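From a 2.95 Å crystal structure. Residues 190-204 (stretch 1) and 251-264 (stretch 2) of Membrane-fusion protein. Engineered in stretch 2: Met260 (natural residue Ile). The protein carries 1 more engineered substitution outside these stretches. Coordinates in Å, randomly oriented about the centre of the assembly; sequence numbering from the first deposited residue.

Stretch 1 190-204: NLSVGQEVSFTSKVY
Stretch 2, residues 251-264: DLKQGFSVNMEVKS

Met260 SE lies 5.0 Å from the centroid of the Phe199 ring. Met260 is an engineered substitution, present as selenomethionine. The selenium approaches obliquely, 39° off the ring normal. Phe199 CA and Met260 CA lie 4.1 Å apart, a non-hydrogen-bonded position of an antiparallel pair. Phe199 has chi1 p and chi2 -92°. Met260 has chi1 -25°, between wells, then t and m.

Strand 257-262 runs antiparallel to the strand that starts at Glu196. Their directions differ by 155°, and their axes approach to 4.6 Å. Backbone angles are extended throughout, with phi/psi of -157/158 at Phe199 and -131/151 at Met260. Val197 pairs with Val262, Ser198 with Glu261, and Thr200 with Asn259.

Two reciprocal hydrogen-bond pairs fix this register. Ser198 N donates to Glu261 O at 3.0 Å, and Glu261 N to Ser198 O at 2.8 Å. Thr200 N donates to Asn259 O at 3.0 Å, and Asn259 N to Thr200 O at 3.1 Å. Lys263 N extends the ladder to Glu196 O at 3.1 Å. Gln195 NE2 adds a weak bond to Lys263 O at 3.2 Å. Gln195 OE1 accepts from Ser192 N at 2.7 Å, bracing the type II turn 192-195. Gly194 in that turn has phi/psi 118/-21, which calls for glycine.

Side chains alternate between faces. Val197, Phe199, Met260 and Val262 share the buried apolar face; Ser198, Thr200, Asn259 and Glu261 take the other. Val197 CG2 meets Val262 CG2 at 3.6 Å, both residues with chi1 t. Leu191 CD1 packs on Val262 CG1 at 3.4 Å. Phe199 CD2 touches Val258 CG1 at 3.4 Å, while Leu252 CD2 sits at the ring edge, 4.3 Å from Phe199 CE2.

Beyond the ladder, Val203 CG1 lies over one face of the Phe256 ring, 4.3 Å from Phe256 CZ. Tyr204 CE2 comes within 3.4 Å of Asp251 O.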

# COMPACT_ATOMS: atom_id res chain seq x y z
N ASN B 190 -18.27 -34.37 -27.07
CA ASN B 190 -18.30 -34.52 -28.52
C ASN B 190 -16.98 -34.16 -29.19
O ASN B 190 -16.78 -34.50 -30.36
CB ASN B 190 -19.41 -33.64 -29.11
CG ASN B 190 -20.80 -34.11 -28.75
OD1 ASN B 190 -21.07 -35.31 -28.72
ND2 ASN B 190 -21.69 -33.17 -28.46
N LEU B 191 -16.08 -33.49 -28.47
CA LEU B 191 -14.94 -32.80 -29.07
C LEU B 191 -13.63 -33.34 -28.51
O LEU B 191 -13.50 -33.56 -27.30
CB LEU B 191 -15.03 -31.29 -28.82
CG LEU B 191 -15.91 -30.40 -29.71
CD1 LEU B 191 -15.25 -30.22 -31.05
CD2 LEU B 191 -17.33 -30.91 -29.88
N SER B 192 -12.66 -33.55 -29.40
CA SER B 192 -11.31 -33.94 -29.00
C SER B 192 -10.31 -32.97 -29.63
O SER B 192 -10.56 -32.39 -30.69
CB SER B 192 -10.97 -35.38 -29.42
OG SER B 192 -12.02 -36.27 -29.08
N VAL B 193 -9.16 -32.80 -28.97
CA VAL B 193 -8.12 -31.93 -29.51
C VAL B 193 -7.55 -32.56 -30.77
O VAL B 193 -7.23 -33.76 -30.81
CB VAL B 193 -7.04 -31.67 -28.46
CG1 VAL B 193 -6.45 -32.98 -27.93
CG2 VAL B 193 -5.94 -30.78 -29.04
N GLY B 194 -7.45 -31.76 -31.83
CA GLY B 194 -6.95 -32.21 -33.12
C GLY B 194 -7.95 -32.11 -34.25
O GLY B 194 -7.54 -32.07 -35.42
N GLN B 195 -9.24 -32.06 -33.95
CA GLN B 195 -10.26 -32.06 -34.99
C GLN B 195 -10.20 -30.79 -35.83
O GLN B 195 -10.01 -29.69 -35.30
CB GLN B 195 -11.65 -32.22 -34.38
CG GLN B 195 -11.77 -33.38 -33.41
CD GLN B 195 -13.19 -33.63 -32.96
OE1 GLN B 195 -13.43 -34.19 -31.89
NE2 GLN B 195 -14.16 -33.21 -33.77
N GLU B 196 -10.38 -30.94 -37.14
CA GLU B 196 -10.32 -29.80 -38.04
C GLU B 196 -11.59 -28.96 -37.91
O GLU B 196 -12.65 -29.44 -37.49
CB GLU B 196 -10.12 -30.25 -39.48
CG GLU B 196 -9.39 -29.23 -40.34
CD GLU B 196 -9.72 -29.33 -41.81
OE1 GLU B 196 -9.75 -28.28 -42.49
OE2 GLU B 196 -9.95 -30.46 -42.30
N VAL B 197 -11.47 -27.69 -38.28
CA VAL B 197 -12.52 -26.70 -38.06
C VAL B 197 -12.57 -25.75 -39.25
O VAL B 197 -11.53 -25.34 -39.77
CB VAL B 197 -12.28 -25.92 -36.75
CG1 VAL B 197 -13.07 -24.61 -36.75
CG2 VAL B 197 -12.64 -26.77 -35.54
N SER B 198 -13.78 -25.41 -39.68
CA SER B 198 -14.02 -24.33 -40.63
C SER B 198 -14.78 -23.21 -39.93
O SER B 198 -15.55 -23.45 -39.00
CB SER B 198 -14.82 -24.83 -41.83
OG SER B 198 -15.36 -23.74 -42.56
N PHE B 199 -14.54 -21.97 -40.37
CA PHE B 199 -15.26 -20.85 -39.77
C PHE B 199 -15.30 -19.67 -40.73
O PHE B 199 -14.48 -19.56 -41.64
CB PHE B 199 -14.66 -20.44 -38.41
CG PHE B 199 -13.24 -19.93 -38.48
CD1 PHE B 199 -12.17 -20.80 -38.32
CD2 PHE B 199 -12.99 -18.58 -38.68
CE1 PHE B 199 -10.87 -20.32 -38.37
CE2 PHE B 199 -11.69 -18.11 -38.73
CZ PHE B 199 -10.63 -18.98 -38.57
N THR B 200 -16.28 -18.79 -40.50
CA THR B 200 -16.57 -17.66 -41.37
C THR B 200 -16.89 -16.44 -40.51
O THR B 200 -17.08 -16.55 -39.29
CB THR B 200 -17.74 -17.95 -42.31
OG1 THR B 200 -18.21 -16.73 -42.89
CG2 THR B 200 -18.88 -18.61 -41.54
N SER B 201 -16.96 -15.28 -41.15
CA SER B 201 -17.21 -14.02 -40.45
C SER B 201 -18.26 -13.21 -41.19
O SER B 201 -18.14 -12.97 -42.40
CB SER B 201 -15.93 -13.20 -40.30
OG SER B 201 -16.23 -11.92 -39.76
N LYS B 202 -19.26 -12.72 -40.44
CA LYS B 202 -20.44 -12.07 -41.00
C LYS B 202 -20.12 -10.76 -41.70
O LYS B 202 -21.03 -10.11 -42.23
CB LYS B 202 -21.47 -11.85 -39.89
CG LYS B 202 -22.63 -12.84 -39.94
CD LYS B 202 -23.59 -12.61 -38.78
CE LYS B 202 -24.38 -11.32 -38.95
NZ LYS B 202 -25.79 -11.58 -39.36
N VAL B 203 -18.85 -10.35 -41.71
CA VAL B 203 -18.43 -9.18 -42.46
C VAL B 203 -17.80 -9.55 -43.80
O VAL B 203 -17.99 -8.81 -44.78
CB VAL B 203 -17.46 -8.31 -41.62
CG1 VAL B 203 -16.33 -9.15 -41.07
CG2 VAL B 203 -16.92 -7.15 -42.44
N TYR B 204 -17.09 -10.66 -43.88
CA TYR B 204 -16.60 -11.15 -45.16
C TYR B 204 -17.36 -12.44 -45.46
O TYR B 204 -16.84 -13.54 -45.23
CB TYR B 204 -15.09 -11.40 -45.14
CG TYR B 204 -14.22 -10.17 -44.96
CD1 TYR B 204 -14.77 -8.91 -44.74
CD2 TYR B 204 -12.83 -10.27 -45.02
CE1 TYR B 204 -13.96 -7.79 -44.57
CE2 TYR B 204 -12.02 -9.16 -44.86
CZ TYR B 204 -12.59 -7.92 -44.64
OH TYR B 204 -11.79 -6.81 -44.48
N ASP B 251 -7.66 -10.61 -44.80
CA ASP B 251 -7.90 -9.40 -44.02
C ASP B 251 -8.72 -9.75 -42.79
O ASP B 251 -9.68 -9.05 -42.44
CB ASP B 251 -8.59 -8.34 -44.88
CG ASP B 251 -7.85 -8.08 -46.18
OD1 ASP B 251 -6.67 -7.66 -46.13
OD2 ASP B 251 -8.45 -8.31 -47.26
N LEU B 252 -8.35 -10.84 -42.13
CA LEU B 252 -8.96 -11.29 -40.89
C LEU B 252 -8.21 -10.65 -39.73
O LEU B 252 -7.04 -10.96 -39.49
CB LEU B 252 -8.90 -12.82 -40.79
CG LEU B 252 -9.47 -13.49 -39.55
CD1 LEU B 252 -11.00 -13.51 -39.58
CD2 LEU B 252 -8.90 -14.89 -39.39
N LYS B 253 -8.89 -9.77 -39.00
CA LYS B 253 -8.28 -9.00 -37.93
C LYS B 253 -8.89 -9.35 -36.58
O LYS B 253 -10.06 -9.75 -36.50
CB LYS B 253 -8.40 -7.50 -38.21
CG LYS B 253 -8.21 -7.15 -39.68
CD LYS B 253 -6.93 -6.35 -39.88
CE LYS B 253 -7.02 -5.43 -41.10
NZ LYS B 253 -5.96 -4.38 -41.10
N GLN B 254 -8.08 -9.21 -35.53
CA GLN B 254 -8.46 -9.67 -34.19
C GLN B 254 -9.76 -9.02 -33.73
O GLN B 254 -10.14 -7.93 -34.17
CB GLN B 254 -7.35 -9.36 -33.20
CG GLN B 254 -5.96 -9.35 -33.79
CD GLN B 254 -4.88 -9.16 -32.74
OE1 GLN B 254 -5.12 -9.33 -31.54
NE2 GLN B 254 -3.68 -8.80 -33.18
N GLY B 255 -10.45 -9.71 -32.82
CA GLY B 255 -11.72 -9.24 -32.30
C GLY B 255 -12.93 -9.61 -33.13
O GLY B 255 -14.06 -9.43 -32.66
N PHE B 256 -12.73 -10.12 -34.35
CA PHE B 256 -13.84 -10.46 -35.22
C PHE B 256 -14.69 -11.56 -34.61
O PHE B 256 -14.17 -12.58 -34.14
CB PHE B 256 -13.33 -10.90 -36.59
CG PHE B 256 -13.11 -9.76 -37.55
CD1 PHE B 256 -13.61 -8.50 -37.28
CD2 PHE B 256 -12.41 -9.97 -38.73
CE1 PHE B 256 -13.40 -7.46 -38.17
CE2 PHE B 256 -12.20 -8.93 -39.62
CZ PHE B 256 -12.70 -7.67 -39.34
N SER B 257 -16.01 -11.36 -34.61
CA SER B 257 -16.91 -12.44 -34.24
C SER B 257 -16.95 -13.48 -35.36
O SER B 257 -16.90 -13.14 -36.54
CB SER B 257 -18.31 -11.90 -33.95
OG SER B 257 -18.95 -12.69 -32.97
N VAL B 258 -17.04 -14.75 -34.97
CA VAL B 258 -16.77 -15.85 -35.88
C VAL B 258 -17.71 -17.00 -35.57
O VAL B 258 -18.01 -17.27 -34.40
CB VAL B 258 -15.28 -16.27 -35.78
CG1 VAL B 258 -15.09 -17.73 -36.12
CG2 VAL B 258 -14.42 -15.39 -36.68
N ASN B 259 -18.19 -17.67 -36.62
CA ASN B 259 -19.08 -18.82 -36.49
C ASN B 259 -18.39 -20.04 -37.09
O ASN B 259 -17.84 -19.97 -38.19
CB ASN B 259 -20.41 -18.56 -37.19
CG ASN B 259 -21.04 -17.26 -36.74
OD1 ASN B 259 -21.62 -17.19 -35.65
ND2 ASN B 259 -20.92 -16.23 -37.56
N MSE B 260 -18.41 -21.15 -36.35
CA MSE B 260 -17.55 -22.28 -36.68
C MSE B 260 -18.26 -23.63 -36.74
O MSE B 260 -19.24 -23.85 -36.05
CB MSE B 260 -16.41 -22.37 -35.66
CG MSE B 260 -16.09 -21.06 -34.98
SE MSE B 260 -14.25 -21.03 -34.38
CE MSE B 260 -14.32 -22.63 -33.26
N GLU B 261 -17.72 -24.53 -37.57
CA GLU B 261 -18.20 -25.90 -37.68
C GLU B 261 -17.02 -26.83 -37.45
O GLU B 261 -16.02 -26.76 -38.16
CB GLU B 261 -18.83 -26.15 -39.05
CG GLU B 261 -19.64 -27.43 -39.14
CD GLU B 261 -20.27 -27.62 -40.50
OE1 GLU B 261 -20.37 -26.62 -41.25
OE2 GLU B 261 -20.66 -28.76 -40.82
N VAL B 262 -17.14 -27.70 -36.45
CA VAL B 262 -16.10 -28.68 -36.15
C VAL B 262 -16.45 -29.99 -36.84
O VAL B 262 -17.49 -30.59 -36.56
CB VAL B 262 -15.93 -28.90 -34.64
CG1 VAL B 262 -14.76 -29.85 -34.40
CG2 VAL B 262 -15.72 -27.58 -33.93
N LYS B 263 -15.57 -30.43 -37.73
CA LYS B 263 -15.83 -31.62 -38.52
C LYS B 263 -15.77 -32.87 -37.65
O LYS B 263 -14.82 -33.07 -36.89
CB LYS B 263 -14.81 -31.73 -39.66
CG LYS B 263 -15.06 -32.87 -40.61
CD LYS B 263 -16.48 -32.85 -41.15
CE LYS B 263 -16.62 -33.84 -42.30
NZ LYS B 263 -18.03 -34.21 -42.57
N SER B 264 -16.79 -33.72 -37.77
CA SER B 264 -16.77 -35.03 -37.14
C SER B 264 -15.68 -35.90 -37.77
O SER B 264 -15.04 -35.52 -38.75
CB SER B 264 -18.13 -35.70 -37.25
OG SER B 264 -18.75 -35.40 -38.49